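Local coordinates for peptide ABC transporter, peptide-binding protein (Thermus thermophilus, PDB 2D5W) that binds peptides, a pentapeptide in this crystal, and probably delivers them to an ABC transporter for import into the cell, at residues Asn120-Arg126 / Thr486-Met490; Tyr156-Met162 / Ala206-Ser210; Leu259-Ile263 / Ser282-Arg288; Phe297-Ala301 / Ala565-Ser569; Ile407-Thr411 / Thr421-Phe425. All coordinates share one frame. Numbering follows the deposited sequence.

Contact 1: Asn120-Arg126 / Thr486-Met490; sequences NPDFWER and TGAIM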
# COMPACT_ATOMS: atom_id res chain seq x y z
N ASN A 120 3.01 -10.71 3.90
CA ASN A 120 4.27 -10.75 4.63
C ASN A 120 4.44 -12.05 5.39
O ASN A 120 4.13 -12.15 6.58
CB ASN A 120 4.36 -9.56 5.60
CG ASN A 120 3.02 -9.20 6.22
OD1 ASN A 120 2.11 -8.74 5.54
ND2 ASN A 120 2.91 -9.41 7.53
N PRO A 121 4.95 -13.08 4.71
CA PRO A 121 5.16 -14.40 5.32
C PRO A 121 6.18 -14.37 6.46
O PRO A 121 6.17 -15.25 7.32
CB PRO A 121 5.64 -15.26 4.14
CG PRO A 121 5.04 -14.58 2.95
CD PRO A 121 5.22 -13.12 3.26
N ASP A 122 7.05 -13.36 6.47
CA ASP A 122 8.04 -13.24 7.54
C ASP A 122 7.33 -12.95 8.86
O ASP A 122 7.60 -13.61 9.87
CB ASP A 122 9.04 -12.13 7.22
CG ASP A 122 9.92 -11.77 8.41
OD1 ASP A 122 9.47 -10.97 9.26
OD2 ASP A 122 11.04 -12.31 8.50
N PHE A 123 6.43 -11.98 8.85
CA PHE A 123 5.67 -11.62 10.05
C PHE A 123 4.97 -12.85 10.59
O PHE A 123 5.05 -13.16 11.79
CB PHE A 123 4.62 -10.55 9.70
CG PHE A 123 3.64 -10.26 10.82
CD1 PHE A 123 3.91 -9.27 11.76
CD2 PHE A 123 2.45 -10.98 10.92
CE1 PHE A 123 3.00 -8.99 12.78
CE2 PHE A 123 1.54 -10.71 11.94
CZ PHE A 123 1.82 -9.72 12.87
N TRP A 124 4.29 -13.56 9.71
CA TRP A 124 3.53 -14.73 10.12
C TRP A 124 4.35 -15.91 10.61
O TRP A 124 3.81 -16.85 11.18
CB TRP A 124 2.57 -15.12 9.00
CG TRP A 124 1.44 -14.14 8.96
CD1 TRP A 124 1.23 -13.15 8.04
CD2 TRP A 124 0.43 -13.98 9.96
NE1 TRP A 124 0.15 -12.38 8.42
CE2 TRP A 124 -0.36 -12.87 9.59
CE3 TRP A 124 0.12 -14.68 11.14
CZ2 TRP A 124 -1.44 -12.43 10.37
CZ3 TRP A 124 -0.96 -14.24 11.91
CH2 TRP A 124 -1.72 -13.13 11.52
N GLU A 125 5.66 -15.85 10.41
CA GLU A 125 6.54 -16.92 10.89
C GLU A 125 7.06 -16.60 12.29
O GLU A 125 7.20 -17.49 13.12
CB GLU A 125 7.72 -17.10 9.94
CG GLU A 125 7.38 -17.80 8.64
CD GLU A 125 7.04 -19.27 8.84
OE1 GLU A 125 6.58 -19.90 7.87
OE2 GLU A 125 7.26 -19.78 9.95
N ARG A 126 7.33 -15.32 12.55
CA ARG A 126 7.90 -14.93 13.84
C ARG A 126 6.98 -14.28 14.87
O ARG A 126 7.42 -13.96 15.97
CB ARG A 126 9.11 -14.02 13.59
CG ARG A 126 8.72 -12.68 13.03
CD ARG A 126 9.91 -11.87 12.50
NE ARG A 126 9.41 -10.58 12.04
CZ ARG A 126 9.13 -9.57 12.86
NH1 ARG A 126 8.65 -8.44 12.37
NH2 ARG A 126 9.38 -9.68 14.16
N THR A 486 13.76 -15.83 8.98
CA THR A 486 12.62 -16.73 9.04
C THR A 486 12.58 -17.74 7.91
O THR A 486 11.83 -18.72 7.97
CB THR A 486 11.30 -15.94 9.00
OG1 THR A 486 11.29 -15.09 7.84
CG2 THR A 486 11.15 -15.09 10.25
N GLY A 487 13.38 -17.50 6.87
CA GLY A 487 13.39 -18.39 5.73
C GLY A 487 12.18 -18.17 4.82
O GLY A 487 11.96 -18.94 3.89
N ALA A 488 11.41 -17.13 5.10
CA ALA A 488 10.21 -16.83 4.31
C ALA A 488 10.54 -16.25 2.94
O ALA A 488 11.25 -15.24 2.84
CB ALA A 488 9.32 -15.87 5.08
N ILE A 489 10.03 -16.89 1.89
CA ILE A 489 10.25 -16.43 0.52
C ILE A 489 9.22 -15.34 0.24
O ILE A 489 8.02 -15.52 0.48
CB ILE A 489 10.12 -17.60 -0.47
CG1 ILE A 489 11.26 -18.59 -0.24
CG2 ILE A 489 10.14 -17.08 -1.90
CD1 ILE A 489 11.25 -19.79 -1.15
N MET A 490 9.69 -14.22 -0.30
CA MET A 490 8.83 -13.07 -0.55
C MET A 490 8.37 -12.86 -1.99
O MET A 490 7.74 -11.85 -2.30
CB MET A 490 9.53 -11.81 -0.05
CG MET A 490 10.27 -11.97 1.29
SD MET A 490 9.25 -12.47 2.71
CE MET A 490 8.36 -10.96 3.01
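T486 lies over E125, with E125 CB 3.9 Å from T486 CB, and its methyl CG2 comes within 4.1 Å of R126 CB. Its hydroxyl OG1 donates a hydrogen bond to D122 OD2 at 2.9 Å. D122 is held on its other oxygen too: R126 NE forms a salt bridge with D122 OD1 at 2.8 Å, one helical turn on. Y145 also bonds to D122 OD2, and D148 pairs with R126, so this charge cluster is well satisfied. The rest is apolar. A488 CB packs on P121 CB at 3.8 Å. The backbones come closest next to it, with D122 CA 5.3 Å from A488 CA. The end of M490 turns in and puts CE 3.8 Å from P121 CD. G487 and A488 form a G1 beta bulge facing N483. N120, just before the helix, touches an apolar side chain of the bound peptide. Helix 121-126 thus lies between the loop that follows strand 463-469 and F108 of helix 101-112, which meets W124 edge-to-face.

Contact 2: Tyr156-Met162 / Ala206-Ser210; sequences YAPKHIM and AMVYS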
# COMPACT_ATOMS: atom_id res chain seq x y z
N TYR A 156 -7.05 -8.33 14.78
CA TYR A 156 -8.30 -8.99 15.16
C TYR A 156 -9.31 -8.92 14.02
O TYR A 156 -9.20 -8.08 13.12
CB TYR A 156 -8.87 -8.35 16.44
CG TYR A 156 -9.48 -6.98 16.26
CD1 TYR A 156 -10.86 -6.81 16.25
CD2 TYR A 156 -8.67 -5.86 16.09
CE1 TYR A 156 -11.43 -5.55 16.08
CE2 TYR A 156 -9.23 -4.59 15.92
CZ TYR A 156 -10.61 -4.45 15.92
OH TYR A 156 -11.17 -3.20 15.74
N ALA A 157 -10.27 -9.83 14.05
CA ALA A 157 -11.32 -9.91 13.04
C ALA A 157 -12.55 -10.46 13.77
O ALA A 157 -12.40 -11.13 14.80
CB ALA A 157 -10.90 -10.83 11.90
N PRO A 158 -13.76 -10.22 13.25
CA PRO A 158 -14.97 -10.71 13.92
C PRO A 158 -15.23 -12.21 13.87
O PRO A 158 -15.84 -12.72 12.93
CB PRO A 158 -16.08 -9.91 13.26
CG PRO A 158 -15.58 -9.76 11.85
CD PRO A 158 -14.10 -9.46 12.03
N LYS A 159 -14.78 -12.91 14.91
CA LYS A 159 -14.94 -14.35 14.99
C LYS A 159 -16.39 -14.82 14.96
O LYS A 159 -16.70 -15.81 14.30
CB LYS A 159 -14.26 -14.88 16.25
CG LYS A 159 -14.36 -16.39 16.41
CD LYS A 159 -13.81 -16.83 17.76
CE LYS A 159 -14.03 -18.32 17.99
NZ LYS A 159 -13.51 -18.75 19.31
N HIS A 160 -17.27 -14.13 15.68
CA HIS A 160 -18.67 -14.57 15.71
C HIS A 160 -19.33 -14.49 14.34
O HIS A 160 -20.33 -15.16 14.09
CB HIS A 160 -19.48 -13.77 16.75
CG HIS A 160 -19.71 -12.33 16.39
ND1 HIS A 160 -18.72 -11.38 16.46
CD2 HIS A 160 -20.84 -11.68 16.02
CE1 HIS A 160 -19.23 -10.20 16.14
NE2 HIS A 160 -20.51 -10.35 15.88
N ILE A 161 -18.76 -13.70 13.44
CA ILE A 161 -19.29 -13.55 12.09
C ILE A 161 -18.63 -14.48 11.08
O ILE A 161 -19.30 -15.17 10.32
CB ILE A 161 -19.12 -12.09 11.58
CG1 ILE A 161 -19.94 -11.13 12.45
CG2 ILE A 161 -19.51 -12.00 10.11
CD1 ILE A 161 -21.44 -11.39 12.43
N MET A 162 -17.30 -14.50 11.09
CA MET A 162 -16.54 -15.30 10.13
C MET A 162 -16.06 -16.67 10.60
O MET A 162 -15.69 -17.50 9.77
CB MET A 162 -15.32 -14.48 9.67
CG MET A 162 -15.66 -13.09 9.14
SD MET A 162 -14.20 -12.11 8.75
CE MET A 162 -13.81 -12.72 7.11
N ALA A 206 -23.16 -8.97 5.45
CA ALA A 206 -22.18 -10.02 5.70
C ALA A 206 -21.15 -9.70 6.77
O ALA A 206 -20.63 -10.61 7.42
CB ALA A 206 -21.47 -10.38 4.40
N MET A 207 -20.83 -8.43 6.96
CA MET A 207 -19.83 -8.05 7.95
C MET A 207 -20.34 -7.10 9.03
O MET A 207 -21.44 -6.55 8.93
CB MET A 207 -18.64 -7.38 7.26
CG MET A 207 -17.68 -8.34 6.57
SD MET A 207 -16.81 -9.42 7.74
CE MET A 207 -15.56 -8.28 8.38
N VAL A 208 -19.54 -6.97 10.09
CA VAL A 208 -19.82 -6.03 11.17
C VAL A 208 -18.57 -5.16 11.25
O VAL A 208 -17.51 -5.54 10.74
CB VAL A 208 -20.12 -6.72 12.52
CG1 VAL A 208 -21.44 -7.48 12.41
CG2 VAL A 208 -18.98 -7.63 12.92
N TYR A 209 -18.70 -4.01 11.90
CA TYR A 209 -17.64 -3.01 11.93
C TYR A 209 -17.22 -2.54 13.32
O TYR A 209 -18.05 -2.43 14.21
CB TYR A 209 -18.14 -1.84 11.08
CG TYR A 209 -18.59 -2.33 9.71
CD1 TYR A 209 -17.67 -2.54 8.70
CD2 TYR A 209 -19.92 -2.71 9.48
CE1 TYR A 209 -18.03 -3.11 7.49
CE2 TYR A 209 -20.30 -3.30 8.26
CZ TYR A 209 -19.34 -3.49 7.28
OH TYR A 209 -19.66 -4.09 6.08
N SER A 210 -15.93 -2.25 13.48
CA SER A 210 -15.39 -1.82 14.76
C SER A 210 -14.97 -0.36 14.82
O SER A 210 -14.58 0.13 15.87
CB SER A 210 -14.18 -2.67 15.10
OG SER A 210 -13.18 -2.49 14.11
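Apolar packing makes up most of this contact. V208 is its centre: its CG2 methyl is 3.7 Å from both P158 CB and I161 CG1, and 4.1 Å from H160 CE1. V208 therefore sits among three residues at the start of helix 159-173. M207 fills the next space. Its CE meets P158 CG at 3.8 Å, and its sulfur SD is 3.9 Å from M162 SD. I161 CG2 lies 4.4 Å from M207 SD. The same CG2 comes to 3.2 Å from the carbonyl A206 O, a tight fit of methyl against backbone.

One hydrogen bond crosses the segments. S210 OG donates to Y156 OH at 2.7 Å. Both hydroxyls also bond to the backbone of A42: Y156 OH to its carbonyl and S210 OG to its amide. The polar end of H160 is bonded to D95.

P158 is the N-cap, right before helix 159-173. P158 O receives M162 N at 2.9 Å and I161 N at 3.1 Å. The proline ring is thus placed at the helix start, facing V208.

The chemistry implies a buried, largely greasy joint between the first turn of helix 159-173 and the loop leading to strand 213-219. Its polar link is confined to one end, where the paired hydroxyls tie both segments to a third part of the chain.

Contact 3: Leu259-Ile263 / Ser282-Arg288; sequences LVAVI and SPQLVRR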
# COMPACT_ATOMS: atom_id res chain seq x y z
N LEU A 259 -11.12 15.97 -10.93
CA LEU A 259 -10.71 17.35 -10.71
C LEU A 259 -11.89 18.30 -10.96
O LEU A 259 -12.14 19.22 -10.17
CB LEU A 259 -9.55 17.72 -11.66
CG LEU A 259 -9.09 19.18 -11.62
CD1 LEU A 259 -8.60 19.54 -10.23
CD2 LEU A 259 -7.98 19.39 -12.64
N VAL A 260 -12.62 18.07 -12.04
CA VAL A 260 -13.77 18.91 -12.36
C VAL A 260 -14.81 18.82 -11.24
O VAL A 260 -15.35 19.84 -10.81
CB VAL A 260 -14.41 18.48 -13.71
CG1 VAL A 260 -15.72 19.22 -13.93
CG2 VAL A 260 -13.45 18.78 -14.86
N ALA A 261 -15.07 17.62 -10.75
CA ALA A 261 -16.04 17.44 -9.67
C ALA A 261 -15.58 18.17 -8.41
O ALA A 261 -16.37 18.81 -7.72
CB ALA A 261 -16.25 15.96 -9.39
N VAL A 262 -14.29 18.07 -8.10
CA VAL A 262 -13.75 18.73 -6.91
C VAL A 262 -13.88 20.25 -7.03
O VAL A 262 -14.26 20.92 -6.07
CB VAL A 262 -12.27 18.33 -6.68
CG1 VAL A 262 -11.65 19.19 -5.59
CG2 VAL A 262 -12.20 16.86 -6.28
N ILE A 263 -13.58 20.79 -8.21
CA ILE A 263 -13.69 22.23 -8.42
C ILE A 263 -15.15 22.66 -8.25
O ILE A 263 -15.43 23.74 -7.72
CB ILE A 263 -13.21 22.63 -9.83
CG1 ILE A 263 -11.71 22.35 -9.96
CG2 ILE A 263 -13.52 24.10 -10.10
CD1 ILE A 263 -11.18 22.51 -11.37
N SER A 282 -3.00 23.13 -10.55
CA SER A 282 -3.51 23.62 -11.83
C SER A 282 -4.33 24.89 -11.59
O SER A 282 -5.01 25.02 -10.57
CB SER A 282 -4.39 22.55 -12.50
OG SER A 282 -5.60 22.33 -11.80
N PRO A 283 -4.28 25.84 -12.53
CA PRO A 283 -5.03 27.09 -12.38
C PRO A 283 -6.54 26.93 -12.25
O PRO A 283 -7.18 27.69 -11.52
CB PRO A 283 -4.62 27.89 -13.61
CG PRO A 283 -4.31 26.84 -14.62
CD PRO A 283 -3.55 25.82 -13.81
N GLN A 284 -7.13 25.96 -12.95
CA GLN A 284 -8.57 25.77 -12.88
C GLN A 284 -9.03 25.42 -11.47
O GLN A 284 -10.19 25.65 -11.11
CB GLN A 284 -9.04 24.70 -13.87
CG GLN A 284 -8.35 23.36 -13.77
CD GLN A 284 -7.18 23.23 -14.72
OE1 GLN A 284 -6.30 24.09 -14.77
NE2 GLN A 284 -7.16 22.14 -15.48
N LEU A 285 -8.13 24.86 -10.67
CA LEU A 285 -8.45 24.51 -9.28
C LEU A 285 -8.05 25.65 -8.35
O LEU A 285 -8.85 26.12 -7.55
CB LEU A 285 -7.73 23.23 -8.86
CG LEU A 285 -7.89 22.84 -7.38
CD1 LEU A 285 -9.32 22.42 -7.10
CD2 LEU A 285 -6.93 21.71 -7.05
N VAL A 286 -6.80 26.08 -8.47
CA VAL A 286 -6.28 27.15 -7.62
C VAL A 286 -7.12 28.43 -7.68
O VAL A 286 -7.40 29.04 -6.65
CB VAL A 286 -4.82 27.47 -7.99
CG1 VAL A 286 -4.32 28.67 -7.19
CG2 VAL A 286 -3.94 26.25 -7.71
N ARG A 287 -7.54 28.81 -8.87
CA ARG A 287 -8.33 30.03 -9.02
C ARG A 287 -9.76 29.91 -8.52
O ARG A 287 -10.46 30.91 -8.40
CB ARG A 287 -8.32 30.48 -10.48
CG ARG A 287 -6.94 30.88 -10.96
CD ARG A 287 -6.95 31.29 -12.41
NE ARG A 287 -5.68 31.90 -12.80
CZ ARG A 287 -5.49 32.57 -13.93
NH1 ARG A 287 -4.30 33.09 -14.20
NH2 ARG A 287 -6.49 32.72 -14.79
N ARG A 288 -10.19 28.69 -8.21
CA ARG A 288 -11.54 28.48 -7.71
C ARG A 288 -11.55 28.18 -6.21
O ARG A 288 -12.61 27.99 -5.62
CB ARG A 288 -12.21 27.34 -8.49
CG ARG A 288 -12.65 27.73 -9.89
CD ARG A 288 -13.95 28.52 -9.86
NE ARG A 288 -15.11 27.65 -9.73
CZ ARG A 288 -16.08 27.80 -8.83
NH1 ARG A 288 -17.10 26.95 -8.80
NH2 ARG A 288 -16.03 28.80 -7.96
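Two helices meet here, the second of them short. Segment 259-263 is part of helix 255-264, with I263 N bonded to L259 O at 2.9 Å. Segment 282-288 opens with S282 as N-cap of helix 283-286. S282 O accepts V286 N at 3.0 Å and L285 N at 3.1 Å. The backbones come closest at I263 and L285, whose CA atoms are 5.8 Å apart. No hydrogen bond joins the two segments.

I263 loses the most surface. Its CD1 presses on the carbonyl Q284 O at 3.3 Å, and its CG1 meets L285 CD1 at 3.7 Å. Its CG2 touches the aliphatic part of R288, 3.7 Å from CG. L259, one turn earlier, puts CD1 4.0 Å from L285 CB and CD2 3.9 Å from S282 OG. S282 OG itself is hydrogen-bonded to Q279 O. V262 adds a looser contact, CG1 to L285 CD1 at 4.3 Å. Q284 and R288 cover the exposed margin.

V555 of strand 544-557 touches both V262 and L285, and R292 bonds to the carbonyls of I263 and R288. This is plain helix-helix packing at the periphery of the fold, with two leucines, a valine and an isoleucine as its apolar seam and a beta strand beneath.

Contact 4: Phe297-Ala301 / Ala565-Ser569; sequences FVPGA and ASAYS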
# COMPACT_ATOMS: atom_id res chain seq x y z
N PHE A 297 -0.26 20.09 0.24
CA PHE A 297 0.59 19.07 -0.37
C PHE A 297 1.35 18.41 0.77
O PHE A 297 2.11 19.07 1.48
CB PHE A 297 1.56 19.71 -1.37
CG PHE A 297 0.88 20.26 -2.59
CD1 PHE A 297 0.71 19.47 -3.72
CD2 PHE A 297 0.39 21.56 -2.60
CE1 PHE A 297 0.06 19.97 -4.85
CE2 PHE A 297 -0.27 22.07 -3.72
CZ PHE A 297 -0.43 21.27 -4.84
N VAL A 298 1.13 17.12 0.95
CA VAL A 298 1.77 16.39 2.04
C VAL A 298 2.77 15.35 1.57
O VAL A 298 2.41 14.39 0.89
CB VAL A 298 0.70 15.68 2.91
CG1 VAL A 298 1.36 14.93 4.06
CG2 VAL A 298 -0.30 16.69 3.44
N PRO A 299 4.05 15.54 1.91
CA PRO A 299 5.06 14.57 1.49
C PRO A 299 4.86 13.26 2.24
O PRO A 299 4.40 13.24 3.38
CB PRO A 299 6.37 15.25 1.87
CG PRO A 299 6.05 16.70 1.71
CD PRO A 299 4.69 16.79 2.37
N GLY A 300 5.19 12.15 1.58
CA GLY A 300 5.04 10.86 2.20
C GLY A 300 5.96 9.87 1.53
O GLY A 300 6.73 10.23 0.65
N ALA A 301 5.90 8.61 1.95
CA ALA A 301 6.73 7.57 1.35
C ALA A 301 5.90 6.99 0.22
O ALA A 301 5.33 5.91 0.34
CB ALA A 301 7.06 6.51 2.39
N ALA A 565 -3.63 14.92 7.37
CA ALA A 565 -2.72 13.84 7.05
C ALA A 565 -1.28 14.30 7.23
O ALA A 565 -0.99 15.50 7.22
CB ALA A 565 -2.94 13.37 5.61
N SER A 566 -0.38 13.34 7.41
CA SER A 566 1.04 13.64 7.55
C SER A 566 1.76 12.53 6.79
O SER A 566 1.13 11.65 6.23
CB SER A 566 1.46 13.63 9.02
OG SER A 566 1.37 12.32 9.55
N ALA A 567 3.09 12.58 6.77
CA ALA A 567 3.86 11.58 6.06
C ALA A 567 3.49 10.15 6.44
O ALA A 567 3.41 9.27 5.58
CB ALA A 567 5.35 11.80 6.29
N TYR A 568 3.25 9.92 7.72
CA TYR A 568 2.92 8.58 8.19
C TYR A 568 1.67 8.45 9.06
O TYR A 568 1.50 7.45 9.76
CB TYR A 568 4.12 7.98 8.93
CG TYR A 568 5.33 7.76 8.04
CD1 TYR A 568 6.46 8.56 8.14
CD2 TYR A 568 5.35 6.72 7.11
CE1 TYR A 568 7.59 8.33 7.35
CE2 TYR A 568 6.46 6.48 6.31
CZ TYR A 568 7.58 7.29 6.44
OH TYR A 568 8.70 7.04 5.68
N SER A 569 0.78 9.44 9.02
CA SER A 569 -0.44 9.37 9.81
C SER A 569 -1.21 8.11 9.43
O SER A 569 -1.35 7.79 8.25
CB SER A 569 -1.31 10.61 9.59
OG SER A 569 -1.64 10.78 8.22
O HOH W 1 3.89 7.34 3.62
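V298 is the residue most covered by this contact. Its CB points at the loop, and CG1 rests on the peptide backbone, 3.7 Å from S566 C, 4.0 Å from A565 O and 4.0 Å from A567 N. A567 comes next. Its CA makes a CH...O contact with P299 O at 3.2 Å, and its CA is 4.1 Å from that of G300, the tightest backbone approach of the pair. No direct hydrogen bond crosses, but a water does: A301 N donates to it at 2.9 Å, and it lies 2.8 Å from A567 O, to which it can donate. The strand is 293-308 of the large mixed sheet, where it runs between 463-469 and 544-557. The loop 565-569 packs against it without joining as a strand. The chain bends at A301, the third main residue. Its CB lies 3.7 Å from Y568 OH and 4.0 Å from Y568 CE2. Across the loop itself, S566 N donates to S569 OG at 3.0 Å. A565 and V298 both touch Y554 of strand 544-557.

Contact 5: Ile407-Thr411 / Thr421-Phe425; sequences IEYVT and TQQFF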
# COMPACT_ATOMS: atom_id res chain seq x y z
N ILE A 407 7.39 -4.06 -25.73
CA ILE A 407 7.18 -4.40 -24.34
C ILE A 407 5.84 -3.89 -23.81
O ILE A 407 5.42 -2.78 -24.12
CB ILE A 407 8.35 -3.82 -23.50
CG1 ILE A 407 8.28 -4.32 -22.05
CG2 ILE A 407 8.35 -2.30 -23.56
CD1 ILE A 407 9.51 -3.99 -21.24
N GLU A 408 5.17 -4.73 -23.03
CA GLU A 408 3.89 -4.35 -22.45
C GLU A 408 4.14 -3.27 -21.40
O GLU A 408 5.12 -3.33 -20.67
CB GLU A 408 3.22 -5.57 -21.79
CG GLU A 408 1.83 -5.27 -21.24
CD GLU A 408 1.21 -6.45 -20.52
OE1 GLU A 408 0.13 -6.91 -20.94
OE2 GLU A 408 1.79 -6.92 -19.51
N TYR A 409 3.25 -2.29 -21.33
CA TYR A 409 3.37 -1.19 -20.36
C TYR A 409 1.99 -1.00 -19.75
O TYR A 409 1.07 -0.45 -20.38
CB TYR A 409 3.85 0.07 -21.08
CG TYR A 409 4.34 1.22 -20.22
CD1 TYR A 409 5.07 2.26 -20.80
CD2 TYR A 409 4.04 1.32 -18.86
CE1 TYR A 409 5.49 3.35 -20.06
CE2 TYR A 409 4.45 2.42 -18.10
CZ TYR A 409 5.18 3.44 -18.72
OH TYR A 409 5.60 4.55 -18.02
N VAL A 410 1.85 -1.48 -18.52
CA VAL A 410 0.61 -1.43 -17.78
C VAL A 410 0.58 -0.35 -16.71
O VAL A 410 1.57 -0.13 -16.02
CB VAL A 410 0.36 -2.77 -17.03
CG1 VAL A 410 -0.92 -2.70 -16.22
CG2 VAL A 410 0.31 -3.92 -18.02
N THR A 411 -0.55 0.33 -16.59
CA THR A 411 -0.73 1.29 -15.51
C THR A 411 -2.22 1.44 -15.28
O THR A 411 -3.04 0.79 -15.95
CB THR A 411 -0.05 2.66 -15.76
OG1 THR A 411 0.06 3.35 -14.50
CG2 THR A 411 -0.85 3.52 -16.73
N THR A 421 2.51 10.16 -19.01
CA THR A 421 3.86 9.64 -18.77
C THR A 421 4.19 8.53 -19.78
O THR A 421 5.29 8.52 -20.35
CB THR A 421 3.98 9.08 -17.34
OG1 THR A 421 3.84 10.16 -16.41
CG2 THR A 421 5.34 8.42 -17.13
N GLN A 422 3.26 7.62 -20.00
CA GLN A 422 3.48 6.53 -20.94
C GLN A 422 3.81 7.09 -22.33
O GLN A 422 4.74 6.62 -22.98
CB GLN A 422 2.25 5.63 -21.03
CG GLN A 422 1.99 4.81 -19.78
CD GLN A 422 0.74 3.95 -19.90
OE1 GLN A 422 -0.32 4.45 -20.27
NE2 GLN A 422 0.87 2.66 -19.61
N GLN A 423 3.04 8.08 -22.76
CA GLN A 423 3.23 8.72 -24.07
C GLN A 423 4.57 9.43 -24.16
O GLN A 423 5.26 9.38 -25.18
CB GLN A 423 2.13 9.76 -24.32
CG GLN A 423 0.76 9.20 -24.62
CD GLN A 423 -0.26 10.29 -24.87
OE1 GLN A 423 -1.35 10.02 -25.36
NE2 GLN A 423 0.09 11.53 -24.51
N PHE A 424 4.91 10.13 -23.09
CA PHE A 424 6.15 10.89 -23.00
C PHE A 424 7.35 9.94 -23.15
O PHE A 424 8.24 10.17 -23.97
CB PHE A 424 6.19 11.61 -21.65
CG PHE A 424 7.36 12.52 -21.46
CD1 PHE A 424 7.29 13.86 -21.82
CD2 PHE A 424 8.54 12.04 -20.89
CE1 PHE A 424 8.37 14.71 -21.62
CE2 PHE A 424 9.63 12.88 -20.69
CZ PHE A 424 9.54 14.22 -21.05
N PHE A 425 7.37 8.88 -22.35
CA PHE A 425 8.46 7.91 -22.40
C PHE A 425 8.48 7.14 -23.72
O PHE A 425 9.54 6.86 -24.28
CB PHE A 425 8.35 6.92 -21.25
CG PHE A 425 8.70 7.49 -19.89
CD1 PHE A 425 8.21 6.87 -18.74
CD2 PHE A 425 9.53 8.60 -19.75
CE1 PHE A 425 8.54 7.35 -17.48
CE2 PHE A 425 9.87 9.08 -18.48
CZ PHE A 425 9.37 8.45 -17.35
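This is a buried strand-to-helix contact within one lobe of the fold. Strand 401-410 meets helix 416-431, which follows it in the chain. The axes of segments 407-410 and 421-425 come within 10.6 Å and run nearly antiparallel, at 150°. Y409 and Q422 bury the most surface. Q422 lies over the face of the Y409 ring in a CH-pi contact, its CG 3.7 Å from the ring centroid and 15° off the normal. Its NE2 reaches on along the strand, 3.5 Å from T411 CG2. Strand 435-438 comes next and pairs parallel with 401-410, so the three form a beta-alpha-beta unit, with the helix packed on the sheet. N440, just past that last strand, bonds to Q422 OE1. The far end of the tyrosine is also held. Y409 OH lies at the edge of the F425 ring, 3.6 Å from CD1, and 4.0 Å from T421 CG2, and it hydrogen-bonds to E465 of the neighbouring strand 463-469. The carbonyl of E465 takes the hydroxyl of T411.

Overall arrangement
Contacts 2, 4 and 5 are buried, whereas contacts 1 and 3 have exposed residues at their margins. Contact 4 is nearest the middle of the chain, about 14 Å from its centre to that of the chain; contact 3 is farthest, about 27 Å. Contacts 4 and 5 share the large mixed sheet, one through strand 293-308 and the other through strand 401-410. Contact 3 precedes contact 4 closely, since helix 283-286 leads into strand 293-308. Their chemistry differs. Contact 3 is apolar, contacts 1 and 2 each add one direct hydrogen bond, contact 4 uses a water, and contact 5 a CH-pi contact. Contacts 1 and 4 cross along the chain.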